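Local coordinates for protein ubiquitin-like-specific protease 2 (PDB 5LNB) that removes SUMO from modified proteins as a cysteine protease of the peptidase C48 family, this chain holding its Ulp1-type catalytic domain, at residues A[103-108]-A[183-188]; A[160-165]-A[200-205]; A[38-43]-A[267-272]. All coordinates share one frame; numbering follows the deposited sequence.

Contact 1 of 3, residues A[103-108]-A[183-188]; sequences NNTDLF and ISYALD
Leu107, Phe108 and Tyr185 form the apolar centre where a loop of the Ulp1-type protease domain, between helix 94-98 and strand 112-119, packs on helix 172-190. Leu107 reaches over one face of the Tyr185 ring: CD1 lies 4.1 Å from the centroid of that ring and 20° off its normal, a CH-pi contact displaced from the centre toward the rim. Phe108 lies almost parallel to the tyrosine, with ring planes at 18°, yet the centroids are 5.6 Å apart and the two rings barely overlap. The rings come nearest at Phe108 CE1 and Tyr185 CD1, 3.5 Å apart. Further round the phenyl ring, CZ of Phe108 meets CB of Ala186 at 3.8 Å, one residue on along the helix.

Outside the two segments, Leu182 of the same helix touches Phe108, and Tyr190 brings its ring to Phe108 and its hydroxyl to Asp106 OD1 and Phe108 N.

The polar edge lies at the end of the Tyr185 side chain. The first torsion sets CG anti to the backbone N (chi1 -170°); at the far end of the ring the phenolic oxygen is held by two hydrogen bonds. Leu107 N donates to Tyr185 OH over 2.9 Å, and Tyr185 OH in turn donates to Thr105 OG1. The threonine oxygen lies in the plane of the tyrosine ring, at its edge, and is also hydrogen-bonded to Val102 O; the OH-to-OG1 separation between Tyr185 and Thr105 is 2.7 Å.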
ATOM      1  N   ASN A 103       5.885 -16.092   8.671  1.00 29.15           N
ATOM      2  CA  ASN A 103       6.866 -17.163   8.575  1.00 27.44           C
ATOM      3  C   ASN A 103       7.652 -17.040   7.275  1.00 26.76           C
ATOM      4  O   ASN A 103       7.093 -16.766   6.211  1.00 28.45           O
ATOM      5  CB  ASN A 103       6.180 -18.528   8.655  1.00 28.70           C
ATOM      6  CG  ASN A 103       7.180 -19.686   8.666  1.00 39.23           C
ATOM      7  OD1 ASN A 103       7.280 -20.450   7.700  1.00 42.40           O
ATOM      8  ND2 ASN A 103       7.934 -19.807   9.756  1.00 35.97           N
ATOM      9  N   ASN A 104       8.963 -17.240   7.365  1.00 26.64           N
ATOM     10  CA  ASN A 104       9.847 -17.184   6.202  1.00 27.01           C
ATOM     11  C   ASN A 104       9.800 -15.828   5.511  1.00 26.91           C
ATOM     12  O   ASN A 104       9.921 -15.739   4.288  1.00 31.34           O
ATOM     13  CB  ASN A 104       9.534 -18.307   5.214  1.00 28.95           C
ATOM     14  CG  ASN A 104      10.163 -19.631   5.634  1.00 36.38           C
ATOM     15  OD1 ASN A 104      11.030 -19.665   6.518  1.00 33.32           O
ATOM     16  ND2 ASN A 104       9.736 -20.725   5.004  1.00 33.68           N
ATOM     17  N   THR A 105       9.637 -14.769   6.294  1.00 26.61           N
ATOM     18  CA  THR A 105       9.857 -13.398   5.854  1.00 26.07           C
ATOM     19  C   THR A 105      11.155 -12.876   6.454  1.00 27.27           C
ATOM     20  O   THR A 105      11.721 -13.454   7.389  1.00 23.02           O
ATOM     21  CB  THR A 105       8.715 -12.474   6.282  1.00 23.72           C
ATOM     22  OG1 THR A 105       8.642 -12.471   7.715  1.00 22.21           O
ATOM     23  CG2 THR A 105       7.381 -12.920   5.670  1.00 21.41           C
ATOM     24  N   ASP A 106      11.606 -11.747   5.925  1.00 24.13           N
ATOM     25  CA  ASP A 106      12.847 -11.140   6.368  1.00 23.16           C
ATOM     26  C   ASP A 106      12.676  -9.626   6.277  1.00 20.25           C
ATOM     27  O   ASP A 106      13.351  -8.942   5.514  1.00 23.79           O
ATOM     28  CB  ASP A 106      14.012 -11.652   5.522  1.00 23.01           C
ATOM     29  CG  ASP A 106      15.353 -11.130   5.990  1.00 28.45           C
ATOM     30  OD1 ASP A 106      15.438 -10.611   7.124  1.00 27.66           O
ATOM     31  OD2 ASP A 106      16.328 -11.249   5.216  1.00 35.24           O
ATOM     32  N   LEU A 107      11.758  -9.088   7.086  1.00 18.05           N
ATOM     33  CA  LEU A 107      11.331  -7.695   6.910  1.00 21.72           C
ATOM     34  C   LEU A 107      12.456  -6.698   7.159  1.00 25.46           C
ATOM     35  O   LEU A 107      12.486  -5.633   6.530  1.00 25.90           O
ATOM     36  CB  LEU A 107      10.148  -7.378   7.826  1.00 19.68           C
ATOM     37  CG  LEU A 107       8.879  -8.187   7.537  1.00 24.65           C
ATOM     38  CD1 LEU A 107       7.736  -7.800   8.478  1.00 19.41           C
ATOM     39  CD2 LEU A 107       8.480  -8.007   6.067  1.00 22.69           C
ATOM     40  N   PHE A 108      13.378  -7.004   8.071  1.00 26.82           N
ATOM     41  CA  PHE A 108      14.418  -6.040   8.403  1.00 28.80           C
ATOM     42  C   PHE A 108      15.515  -5.963   7.345  1.00 30.15           C
ATOM     43  O   PHE A 108      16.434  -5.155   7.495  1.00 31.45           O
ATOM     44  CB  PHE A 108      15.022  -6.354   9.780  1.00 28.03           C
ATOM     45  CG  PHE A 108      14.132  -5.964  10.944  1.00 32.06           C
ATOM     46  CD1 PHE A 108      12.762  -6.183  10.900  1.00 29.00           C
ATOM     47  CD2 PHE A 108      14.671  -5.380  12.081  1.00 34.93           C
ATOM     48  CE1 PHE A 108      11.951  -5.836  11.965  1.00 25.44           C
ATOM     49  CE2 PHE A 108      13.861  -5.027  13.147  1.00 31.29           C
ATOM     50  CZ  PHE A 108      12.502  -5.256  13.089  1.00 27.38           C
ATOM     51  N   ILE A 183       8.792  -4.936  17.345  1.00 20.60           N
ATOM     52  CA  ILE A 183       9.618  -5.313  18.481  1.00 21.83           C
ATOM     53  C   ILE A 183       9.630  -6.825  18.642  1.00 21.93           C
ATOM     54  O   ILE A 183      10.686  -7.439  18.828  1.00 24.45           O
ATOM     55  CB  ILE A 183       9.119  -4.609  19.754  1.00 23.10           C
ATOM     56  CG1 ILE A 183       9.383  -3.107  19.651  1.00 23.51           C
ATOM     57  CG2 ILE A 183       9.793  -5.186  20.985  1.00 24.53           C
ATOM     58  CD1 ILE A 183       8.844  -2.312  20.826  1.00 24.97           C
ATOM     59  N   SER A 184       8.451  -7.444  18.565  1.00 24.79           N
ATOM     60  CA  SER A 184       8.358  -8.894  18.672  1.00 22.48           C
ATOM     61  C   SER A 184       9.029  -9.567  17.486  1.00 23.66           C
ATOM     62  O   SER A 184       9.770 -10.547  17.648  1.00 21.86           O
ATOM     63  CB  SER A 184       6.894  -9.316  18.768  1.00 23.62           C
ATOM     64  OG  SER A 184       6.291  -8.747  19.915  1.00 27.96           O
ATOM     65  N   TYR A 185       8.773  -9.053  16.280  1.00 23.08           N
ATOM     66  CA  TYR A 185       9.417  -9.587  15.088  1.00 23.62           C
ATOM     67  C   TYR A 185      10.932  -9.585  15.238  1.00 21.60           C
ATOM     68  O   TYR A 185      11.598 -10.587  14.962  1.00 24.90           O
ATOM     69  CB  TYR A 185       8.994  -8.773  13.863  1.00 22.81           C
ATOM     70  CG  TYR A 185       9.422  -9.380  12.552  1.00 21.47           C
ATOM     71  CD1 TYR A 185      10.671  -9.090  12.010  1.00 18.09           C
ATOM     72  CD2 TYR A 185       8.584 -10.257  11.859  1.00 18.10           C
ATOM     73  CE1 TYR A 185      11.074  -9.648  10.808  1.00 23.39           C
ATOM     74  CE2 TYR A 185       8.975 -10.814  10.642  1.00 17.68           C
ATOM     75  CZ  TYR A 185      10.226 -10.509  10.127  1.00 22.92           C
ATOM     76  OH  TYR A 185      10.646 -11.050   8.931  1.00 27.93           O
ATOM     77  N   ALA A 186      11.492  -8.453  15.672  1.00 23.56           N
ATOM     78  CA  ALA A 186      12.937  -8.344  15.848  1.00 24.25           C
ATOM     79  C   ALA A 186      13.464  -9.413  16.798  1.00 25.50           C
ATOM     80  O   ALA A 186      14.511 -10.026  16.545  1.00 24.22           O
ATOM     81  CB  ALA A 186      13.287  -6.949  16.369  1.00 21.67           C
ATOM     82  N   LEU A 187      12.766  -9.630  17.913  1.00 26.75           N
ATOM     83  CA  LEU A 187      13.215 -10.622  18.880  1.00 28.28           C
ATOM     84  C   LEU A 187      13.087 -12.028  18.310  1.00 28.86           C
ATOM     85  O   LEU A 187      13.991 -12.856  18.468  1.00 23.84           O
ATOM     86  CB  LEU A 187      12.413 -10.482  20.175  1.00 24.16           C
ATOM     87  CG  LEU A 187      12.847 -11.425  21.298  1.00 30.90           C
ATOM     88  CD1 LEU A 187      14.256 -11.101  21.775  1.00 26.62           C
ATOM     89  CD2 LEU A 187      11.881 -11.380  22.473  1.00 31.91           C
ATOM     90  N   ASP A 188      11.978 -12.298  17.623  1.00 23.80           N
ATOM     91  CA  ASP A 188      11.710 -13.625  17.091  1.00 22.08           C
ATOM     92  C   ASP A 188      12.690 -13.992  15.981  1.00 26.06           C
ATOM     93  O   ASP A 188      13.304 -15.061  16.018  1.00 28.84           O
ATOM     94  CB  ASP A 188      10.271 -13.680  16.580  1.00 24.75           C
ATOM     95  CG  ASP A 188       9.894 -15.035  16.013  1.00 32.63           C
ATOM     96  OD1 ASP A 188      10.505 -16.052  16.416  1.00 34.56           O
ATOM     97  OD2 ASP A 188       8.976 -15.079  15.162  1.00 31.81           O
TER

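Contact 2 of 3, residues A[160-165]-A[200-205]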
ATOM      1  N   ASN A 160      11.306   4.684  11.105  1.00 23.93           N
ATOM      2  CA  ASN A 160      10.277   5.674  10.811  1.00 22.94           C
ATOM      3  C   ASN A 160       9.108   4.968  10.151  1.00 22.00           C
ATOM      4  O   ASN A 160       9.271   4.329   9.103  1.00 20.96           O
ATOM      5  CB  ASN A 160      10.810   6.795   9.916  1.00 25.53           C
ATOM      6  CG  ASN A 160      11.913   7.601  10.581  1.00 32.31           C
ATOM      7  OD1 ASN A 160      11.839   7.910  11.765  1.00 37.93           O
ATOM      8  ND2 ASN A 160      12.950   7.934   9.825  1.00 37.39           N
ATOM      9  N   ILE A 161       7.941   5.055  10.772  1.00 26.29           N
ATOM     10  CA  ILE A 161       6.712   4.537  10.190  1.00 22.02           C
ATOM     11  C   ILE A 161       6.033   5.720   9.517  1.00 22.00           C
ATOM     12  O   ILE A 161       5.385   6.534  10.177  1.00 24.71           O
ATOM     13  CB  ILE A 161       5.818   3.872  11.237  1.00 24.09           C
ATOM     14  CG1 ILE A 161       6.579   2.709  11.901  1.00 22.24           C
ATOM     15  CG2 ILE A 161       4.497   3.407  10.593  1.00 17.13           C
ATOM     16  CD1 ILE A 161       5.834   2.048  13.031  1.00 21.86           C
ATOM     17  N   LEU A 162       6.218   5.837   8.203  1.00 21.00           N
ATOM     18  CA  LEU A 162       5.690   6.968   7.447  1.00 20.10           C
ATOM     19  C   LEU A 162       4.205   6.730   7.184  1.00 22.13           C
ATOM     20  O   LEU A 162       3.841   5.850   6.396  1.00 16.92           O
ATOM     21  CB  LEU A 162       6.482   7.141   6.154  1.00 19.11           C
ATOM     22  CG  LEU A 162       8.010   7.193   6.309  1.00 24.97           C
ATOM     23  CD1 LEU A 162       8.707   7.267   4.943  1.00 20.71           C
ATOM     24  CD2 LEU A 162       8.447   8.363   7.202  1.00 20.50           C
ATOM     25  N   THR A 163       3.350   7.503   7.854  1.00 17.65           N
ATOM     26  CA  THR A 163       1.904   7.297   7.877  1.00 25.09           C
ATOM     27  C   THR A 163       1.208   8.454   7.167  1.00 25.84           C
ATOM     28  O   THR A 163       1.435   9.623   7.507  1.00 28.20           O
ATOM     29  CB  THR A 163       1.397   7.195   9.321  1.00 28.76           C
ATOM     30  OG1 THR A 163       2.217   6.279  10.050  1.00 28.96           O
ATOM     31  CG2 THR A 163      -0.047   6.704   9.365  1.00 20.70           C
ATOM     32  N   PHE A 164       0.346   8.135   6.195  1.00 19.10           N
ATOM     33  CA  PHE A 164      -0.273   9.169   5.373  1.00 21.17           C
ATOM     34  C   PHE A 164      -1.751   8.861   5.149  1.00 25.14           C
ATOM     35  O   PHE A 164      -2.134   7.715   4.889  1.00 22.96           O
ATOM     36  CB  PHE A 164       0.464   9.338   4.031  1.00 16.80           C
ATOM     37  CG  PHE A 164       0.916   8.037   3.406  1.00 20.21           C
ATOM     38  CD1 PHE A 164       0.189   7.458   2.364  1.00 19.64           C
ATOM     39  CD2 PHE A 164       2.062   7.389   3.861  1.00 19.86           C
ATOM     40  CE1 PHE A 164       0.600   6.266   1.784  1.00 18.21           C
ATOM     41  CE2 PHE A 164       2.471   6.188   3.292  1.00 15.40           C
ATOM     42  CZ  PHE A 164       1.742   5.628   2.245  1.00 14.93           C
ATOM     43  N   ASP A 165      -2.571   9.902   5.266  1.00 24.67           N
ATOM     44  CA  ASP A 165      -4.020   9.774   5.316  1.00 25.84           C
ATOM     45  C   ASP A 165      -4.619  10.983   4.613  1.00 23.19           C
ATOM     46  O   ASP A 165      -4.251  12.118   4.923  1.00 22.45           O
ATOM     47  CB  ASP A 165      -4.496   9.705   6.775  1.00 23.35           C
ATOM     48  CG  ASP A 165      -5.997   9.508   6.913  1.00 25.20           C
ATOM     49  OD1 ASP A 165      -6.710   9.365   5.894  1.00 25.42           O
ATOM     50  OD2 ASP A 165      -6.464   9.482   8.069  1.00 25.07           O
ATOM     51  N   LYS A 200       9.407   5.515  15.486  1.00 28.73           N
ATOM     52  CA  LYS A 200       8.711   6.793  15.446  1.00 30.66           C
ATOM     53  C   LYS A 200       7.674   6.768  14.336  1.00 29.02           C
ATOM     54  O   LYS A 200       8.003   6.490  13.176  1.00 27.81           O
ATOM     55  CB  LYS A 200       9.695   7.946  15.240  1.00 35.73           C
ATOM     56  CG  LYS A 200      10.655   8.138  16.406  1.00 49.78           C
ATOM     57  CD  LYS A 200       9.898   8.288  17.730  1.00 57.69           C
ATOM     58  CE  LYS A 200      10.840   8.396  18.929  1.00 60.46           C
ATOM     59  NZ  LYS A 200      10.104   8.187  20.209  1.00 59.39           N
ATOM     60  N   MET A 201       6.424   7.039  14.695  1.00 27.78           N
ATOM     61  CA  MET A 201       5.417   7.340  13.694  1.00 26.07           C
ATOM     62  C   MET A 201       5.632   8.765  13.201  1.00 30.39           C
ATOM     63  O   MET A 201       5.766   9.690  14.008  1.00 29.20           O
ATOM     64  CB  MET A 201       4.008   7.179  14.262  1.00 26.61           C
ATOM     65  CG  MET A 201       2.942   7.526  13.223  1.00 26.82           C
ATOM     66  SD  MET A 201       1.280   7.801  13.864  1.00 30.59           S
ATOM     67  CE  MET A 201       1.508   9.284  14.853  1.00 34.91           C
ATOM     68  N   LYS A 202       5.695   8.940  11.881  1.00 27.58           N
ATOM     69  CA  LYS A 202       5.818  10.259  11.275  1.00 28.20           C
ATOM     70  C   LYS A 202       4.577  10.504  10.430  1.00 25.19           C
ATOM     71  O   LYS A 202       4.309   9.752   9.488  1.00 25.30           O
ATOM     72  CB  LYS A 202       7.091  10.365  10.430  1.00 35.72           C
ATOM     73  CG  LYS A 202       8.384  10.034  11.183  1.00 41.49           C
ATOM     74  CD  LYS A 202       8.876  11.191  12.044  1.00 47.50           C
ATOM     75  CE  LYS A 202      10.177  10.831  12.746  1.00 60.60           C
ATOM     76  NZ  LYS A 202      10.676  11.902  13.674  1.00 69.97           N
ATOM     77  N   THR A 203       3.805  11.526  10.793  1.00 26.92           N
ATOM     78  CA  THR A 203       2.589  11.903  10.073  1.00 27.96           C
ATOM     79  C   THR A 203       3.005  12.628   8.802  1.00 28.52           C
ATOM     80  O   THR A 203       3.554  13.731   8.866  1.00 34.55           O
ATOM     81  CB  THR A 203       1.702  12.792  10.947  1.00 28.40           C
ATOM     82  OG1 THR A 203       1.201  12.034  12.053  1.00 33.93           O
ATOM     83  CG2 THR A 203       0.521  13.350  10.153  1.00 23.34           C
ATOM     84  N   CYS A 204       2.760  12.019   7.654  1.00 25.78           N
ATOM     85  CA  CYS A 204       3.291  12.592   6.429  1.00 27.53           C
ATOM     86  C   CYS A 204       2.192  13.264   5.627  1.00 24.72           C
ATOM     87  O   CYS A 204       1.165  12.636   5.350  1.00 26.40           O
ATOM     88  CB  CYS A 204       3.973  11.511   5.586  1.00 25.21           C
ATOM     89  SG  CYS A 204       5.356  10.741   6.451  1.00 24.62           S
ATOM     90  N   PRO A 205       2.381  14.519   5.219  1.00 23.31           N
ATOM     91  CA  PRO A 205       1.324  15.234   4.485  1.00 22.40           C
ATOM     92  C   PRO A 205       1.152  14.714   3.061  1.00 26.03           C
ATOM     93  O   PRO A 205       2.115  14.585   2.303  1.00 24.72           O
ATOM     94  CB  PRO A 205       1.808  16.689   4.498  1.00 25.19           C
ATOM     95  CG  PRO A 205       3.284  16.578   4.603  1.00 30.15           C
ATOM     96  CD  PRO A 205       3.558  15.368   5.462  1.00 23.44           C
TER
HETATM   97  O   HOH W   1      -1.211  12.045   6.659  1.00 20.30           O
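Ile161 and Lys202 are joined directly, Lys202 N donating to Ile161 O over 3.0 Å, one rung of a parallel ladder. Ile161 N donates to Lys200 O (2.8 Å) and Thr163 N to Lys202 O. Cys204 N closes the series on Thr163 O at 2.7 Å. Thr163 OG1, anti to its own carbonyl carbon (chi1 -48°), donates a second bond to Ile161 O, so that this oxygen is approached from opposite faces of its carbonyl plane. The same hydroxyl touches Met201 CG at 3.5 Å.

The ladder joins the two strands of a beta-alpha-beta unit, 159-164 and 199-203, linked through helix 172-190. That helix sends Ile175 against Ile161, Thr163 and Met201. On the other face, Leu162 CB rests 3.8 Å from Cys204 SG, and Trp237 of helix 230-238 touches both residues.

Beyond Cys204 the backbones part enough for a water, which donates to Cys204 O and accepts from Asp165 N at 2.9 Å. Asp165 bonds His122 NE2 through OD1, an arrangement consistent with the aspartate-histidine pair of the catalytic triad in C48 proteases, and His171 NE2 through OD2.

Contact 3 of 3, residues A[38-43]-A[267-272]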
ATOM      1  N   GLN A  38     -17.748  -7.666  -9.327  1.00 41.08           N
ATOM      2  CA  GLN A  38     -18.091  -7.205  -7.989  1.00 41.77           C
ATOM      3  C   GLN A  38     -17.004  -6.299  -7.410  1.00 42.30           C
ATOM      4  O   GLN A  38     -17.310  -5.367  -6.661  1.00 36.51           O
ATOM      5  CB  GLN A  38     -18.340  -8.414  -7.080  1.00 42.47           C
ATOM      6  CG  GLN A  38     -19.388  -8.201  -5.997  1.00 53.70           C
ATOM      7  CD  GLN A  38     -20.796  -7.954  -6.548  1.00 69.34           C
ATOM      8  OE1 GLN A  38     -21.642  -7.374  -5.863  1.00 80.63           O
ATOM      9  NE2 GLN A  38     -21.053  -8.397  -7.783  1.00 64.97           N
ATOM     10  N   ASP A  39     -15.731  -6.547  -7.753  1.00 38.86           N
ATOM     11  CA  ASP A  39     -14.640  -5.683  -7.297  1.00 34.61           C
ATOM     12  C   ASP A  39     -14.533  -4.430  -8.159  1.00 31.67           C
ATOM     13  O   ASP A  39     -14.409  -3.311  -7.649  1.00 31.55           O
ATOM     14  CB  ASP A  39     -13.305  -6.441  -7.329  1.00 36.81           C
ATOM     15  CG  ASP A  39     -13.355  -7.765  -6.586  1.00 42.01           C
ATOM     16  OD1 ASP A  39     -13.924  -7.804  -5.478  1.00 48.46           O
ATOM     17  OD2 ASP A  39     -12.825  -8.770  -7.113  1.00 47.10           O
ATOM     18  N   PHE A  40     -14.573  -4.618  -9.477  1.00 26.49           N
ATOM     19  CA  PHE A  40     -14.408  -3.525 -10.426  1.00 29.76           C
ATOM     20  C   PHE A  40     -15.460  -2.432 -10.227  1.00 31.04           C
ATOM     21  O   PHE A  40     -15.177  -1.247 -10.446  1.00 26.99           O
ATOM     22  CB  PHE A  40     -14.460  -4.119 -11.842  1.00 31.23           C
ATOM     23  CG  PHE A  40     -14.462  -3.108 -12.953  1.00 31.12           C
ATOM     24  CD1 PHE A  40     -13.279  -2.519 -13.378  1.00 34.01           C
ATOM     25  CD2 PHE A  40     -15.640  -2.780 -13.603  1.00 29.71           C
ATOM     26  CE1 PHE A  40     -13.279  -1.597 -14.413  1.00 28.18           C
ATOM     27  CE2 PHE A  40     -15.643  -1.865 -14.637  1.00 30.96           C
ATOM     28  CZ  PHE A  40     -14.461  -1.275 -15.044  1.00 30.11           C
ATOM     29  N   LYS A  41     -16.668  -2.797  -9.800  1.00 28.66           N
ATOM     30  CA  LYS A  41     -17.757  -1.827  -9.785  1.00 30.61           C
ATOM     31  C   LYS A  41     -17.605  -0.780  -8.686  1.00 32.64           C
ATOM     32  O   LYS A  41     -18.286   0.251  -8.737  1.00 36.04           O
ATOM     33  CB  LYS A  41     -19.099  -2.540  -9.630  1.00 30.75           C
ATOM     34  CG  LYS A  41     -19.428  -2.908  -8.200  1.00 36.74           C
ATOM     35  CD  LYS A  41     -20.618  -3.839  -8.154  1.00 49.58           C
ATOM     36  CE  LYS A  41     -20.966  -4.206  -6.727  1.00 56.15           C
ATOM     37  NZ  LYS A  41     -22.082  -5.192  -6.685  1.00 64.21           N
ATOM     38  N   CYS A  42     -16.739  -1.012  -7.695  1.00 31.25           N
ATOM     39  CA  CYS A  42     -16.544  -0.003  -6.661  1.00 34.16           C
ATOM     40  C   CYS A  42     -15.829   1.230  -7.193  1.00 35.70           C
ATOM     41  O   CYS A  42     -15.866   2.276  -6.539  1.00 37.97           O
ATOM     42  CB  CYS A  42     -15.781  -0.590  -5.471  1.00 27.25           C
ATOM     43  SG  CYS A  42     -14.021  -0.857  -5.749  1.00 34.74           S
ATOM     44  N   LEU A  43     -15.201   1.138  -8.368  1.00 34.18           N
ATOM     45  CA  LEU A  43     -14.548   2.273  -9.012  1.00 30.57           C
ATOM     46  C   LEU A  43     -15.531   3.168  -9.772  1.00 34.31           C
ATOM     47  O   LEU A  43     -15.118   3.973 -10.619  1.00 42.35           O
ATOM     48  CB  LEU A  43     -13.439   1.781  -9.951  1.00 26.85           C
ATOM     49  CG  LEU A  43     -12.279   1.019  -9.285  1.00 27.43           C
ATOM     50  CD1 LEU A  43     -11.367   0.357 -10.320  1.00 26.31           C
ATOM     51  CD2 LEU A  43     -11.465   1.927  -8.367  1.00 22.00           C
ATOM     52  N   ASN A 267      -9.453   6.852 -13.979  1.00 31.94           N
ATOM     53  CA  ASN A 267      -8.237   6.355 -14.614  1.00 32.02           C
ATOM     54  C   ASN A 267      -7.910   4.944 -14.138  1.00 32.31           C
ATOM     55  O   ASN A 267      -7.435   4.113 -14.924  1.00 33.10           O
ATOM     56  CB  ASN A 267      -7.084   7.323 -14.371  1.00 34.50           C
ATOM     57  CG  ASN A 267      -7.226   8.602 -15.195  1.00 54.18           C
ATOM     58  OD1 ASN A 267      -7.493   8.549 -16.395  1.00 57.36           O
ATOM     59  ND2 ASN A 267      -7.075   9.757 -14.546  1.00 61.39           N
ATOM     60  N   LEU A 268      -8.191   4.643 -12.867  1.00 24.88           N
ATOM     61  CA  LEU A 268      -8.043   3.272 -12.389  1.00 24.67           C
ATOM     62  C   LEU A 268      -8.984   2.326 -13.132  1.00 24.42           C
ATOM     63  O   LEU A 268      -8.594   1.205 -13.478  1.00 24.00           O
ATOM     64  CB  LEU A 268      -8.282   3.208 -10.880  1.00 24.09           C
ATOM     65  CG  LEU A 268      -7.316   3.979  -9.965  1.00 21.04           C
ATOM     66  CD1 LEU A 268      -7.840   3.939  -8.544  1.00 20.62           C
ATOM     67  CD2 LEU A 268      -5.886   3.404 -10.027  1.00 19.87           C
ATOM     68  N   ARG A 269     -10.220   2.763 -13.407  1.00 27.53           N
ATOM     69  CA  ARG A 269     -11.147   1.931 -14.176  1.00 27.45           C
ATOM     70  C   ARG A 269     -10.609   1.674 -15.572  1.00 29.36           C
ATOM     71  O   ARG A 269     -10.632   0.541 -16.060  1.00 32.52           O
ATOM     72  CB  ARG A 269     -12.524   2.581 -14.278  1.00 32.90           C
ATOM     73  CG  ARG A 269     -13.347   2.571 -13.028  1.00 39.72           C
ATOM     74  CD  ARG A 269     -14.836   2.672 -13.378  1.00 43.70           C
ATOM     75  NE  ARG A 269     -15.119   3.563 -14.506  1.00 44.73           N
ATOM     76  CZ  ARG A 269     -15.354   4.870 -14.401  1.00 45.46           C
ATOM     77  NH1 ARG A 269     -15.323   5.458 -13.216  1.00 40.99           N
ATOM     78  NH2 ARG A 269     -15.616   5.590 -15.484  1.00 46.45           N
ATOM     79  N   HIS A 270     -10.124   2.727 -16.234  1.00 30.16           N
ATOM     80  CA  HIS A 270      -9.549   2.563 -17.563  1.00 30.60           C
ATOM     81  C   HIS A 270      -8.376   1.591 -17.545  1.00 29.08           C
ATOM     82  O   HIS A 270      -8.207   0.799 -18.477  1.00 32.09           O
ATOM     83  CB  HIS A 270      -9.116   3.918 -18.126  1.00 38.75           C
ATOM     84  CG  HIS A 270      -8.728   3.869 -19.574  1.00 58.83           C
ATOM     85  ND1 HIS A 270      -7.431   4.055 -20.008  1.00 61.95           N
ATOM     86  CD2 HIS A 270      -9.466   3.640 -20.688  1.00 64.10           C
ATOM     87  CE1 HIS A 270      -7.389   3.951 -21.325  1.00 63.99           C
ATOM     88  NE2 HIS A 270      -8.611   3.700 -21.762  1.00 64.79           N
ATOM     89  N   THR A 271      -7.548   1.638 -16.500  1.00 28.33           N
ATOM     90  CA  THR A 271      -6.416   0.719 -16.430  1.00 28.17           C
ATOM     91  C   THR A 271      -6.891  -0.725 -16.318  1.00 30.83           C
ATOM     92  O   THR A 271      -6.449  -1.598 -17.075  1.00 29.60           O
ATOM     93  CB  THR A 271      -5.511   1.071 -15.250  1.00 30.99           C
ATOM     94  OG1 THR A 271      -4.961   2.383 -15.434  1.00 32.31           O
ATOM     95  CG2 THR A 271      -4.385   0.051 -15.126  1.00 23.02           C
ATOM     96  N   LEU A 272      -7.788  -0.995 -15.368  1.00 30.72           N
ATOM     97  CA  LEU A 272      -8.309  -2.346 -15.202  1.00 27.71           C
ATOM     98  C   LEU A 272      -9.026  -2.806 -16.465  1.00 30.93           C
ATOM     99  O   LEU A 272      -8.734  -3.879 -17.008  1.00 27.06           O
ATOM    100  CB  LEU A 272      -9.246  -2.392 -13.996  1.00 27.09           C
ATOM    101  CG  LEU A 272      -8.594  -2.655 -12.649  1.00 29.48           C
ATOM    102  CD1 LEU A 272      -9.652  -2.693 -11.550  1.00 28.09           C
ATOM    103  CD2 LEU A 272      -7.816  -3.977 -12.705  1.00 28.72           C
TER
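Leu43 meets Leu268, Arg269 and Leu272 on one side of helix 264-285, and with Phe40 it carries the packing of the short helix 37-40 and the 3-10 turn after it against that long helix.

The apolar contacts divide between the two branches of Leu43. Its CD1 approaches Leu272 CD1 at 3.7 Å, and its CD2 reaches Leu268 CD1 at 4.1 Å; in both cases the side chains cross at about a right angle. Phe40 is placed with CG anti to its backbone N (chi1 173°), and its ring offers its rim to the helix: CD1 lies 4.1 Å from Leu272 CD1. Beside it, Phe40 CE1 stands 3.8 Å from the backbone oxygen of Arg269, which lies in the ring plane at the edge. Outside the pair, Phe19 stacks on Phe40, while Ile53, Phe56 and Phe57 of helix 51-67 touch Leu272.

The polar contact belongs to Arg269. The side chains of Leu43 and Arg269 slide past each other in opposite directions, with Arg269 CG against Leu43 CB at 3.2 Å and CD lying near the same CB. A bend at chi3 (-38°) turns NE out of an extended course. NH1 then donates to Leu43 O over 3.0 Å, with 167° at the hydrogen and the oxygen close to the guanidinium plane. Arg269 also makes a cation-pi contact with Phe44. An alanine in place of Arg269 would probably leave Leu43 O without this donor, Phe44 without its cation, and a gap beside Leu43 where the arginine CG and CD had packed.

One residue thus serves two chemistries, its methylenes extending the leucine packing and its charged end meeting the carbonyl oxygen of Leu43; the partial negative charge of that oxygen is likely to favour the guanidinium there.

Contacts 1 and 2 share helix 172-190: contact 1 uses its C-terminal part, while contact 2 pairs the strands that precede and follow it. Their segments alternate along the chain; the centres are about 21 Å apart and the nearest atoms still about 9 Å apart, so the two do not touch. The segments of contact 3 are 224 positions apart at their closest ends, and both other contacts fall within that span. Contact 3 lies across the chain's centre from them, centre to centre about 35 Å from contact 1 and about 28 Å from contact 2. Contact 2 is tied to the probable active site through Asp165 and His122; its nearest atoms to contact 3 are about 14 Å away.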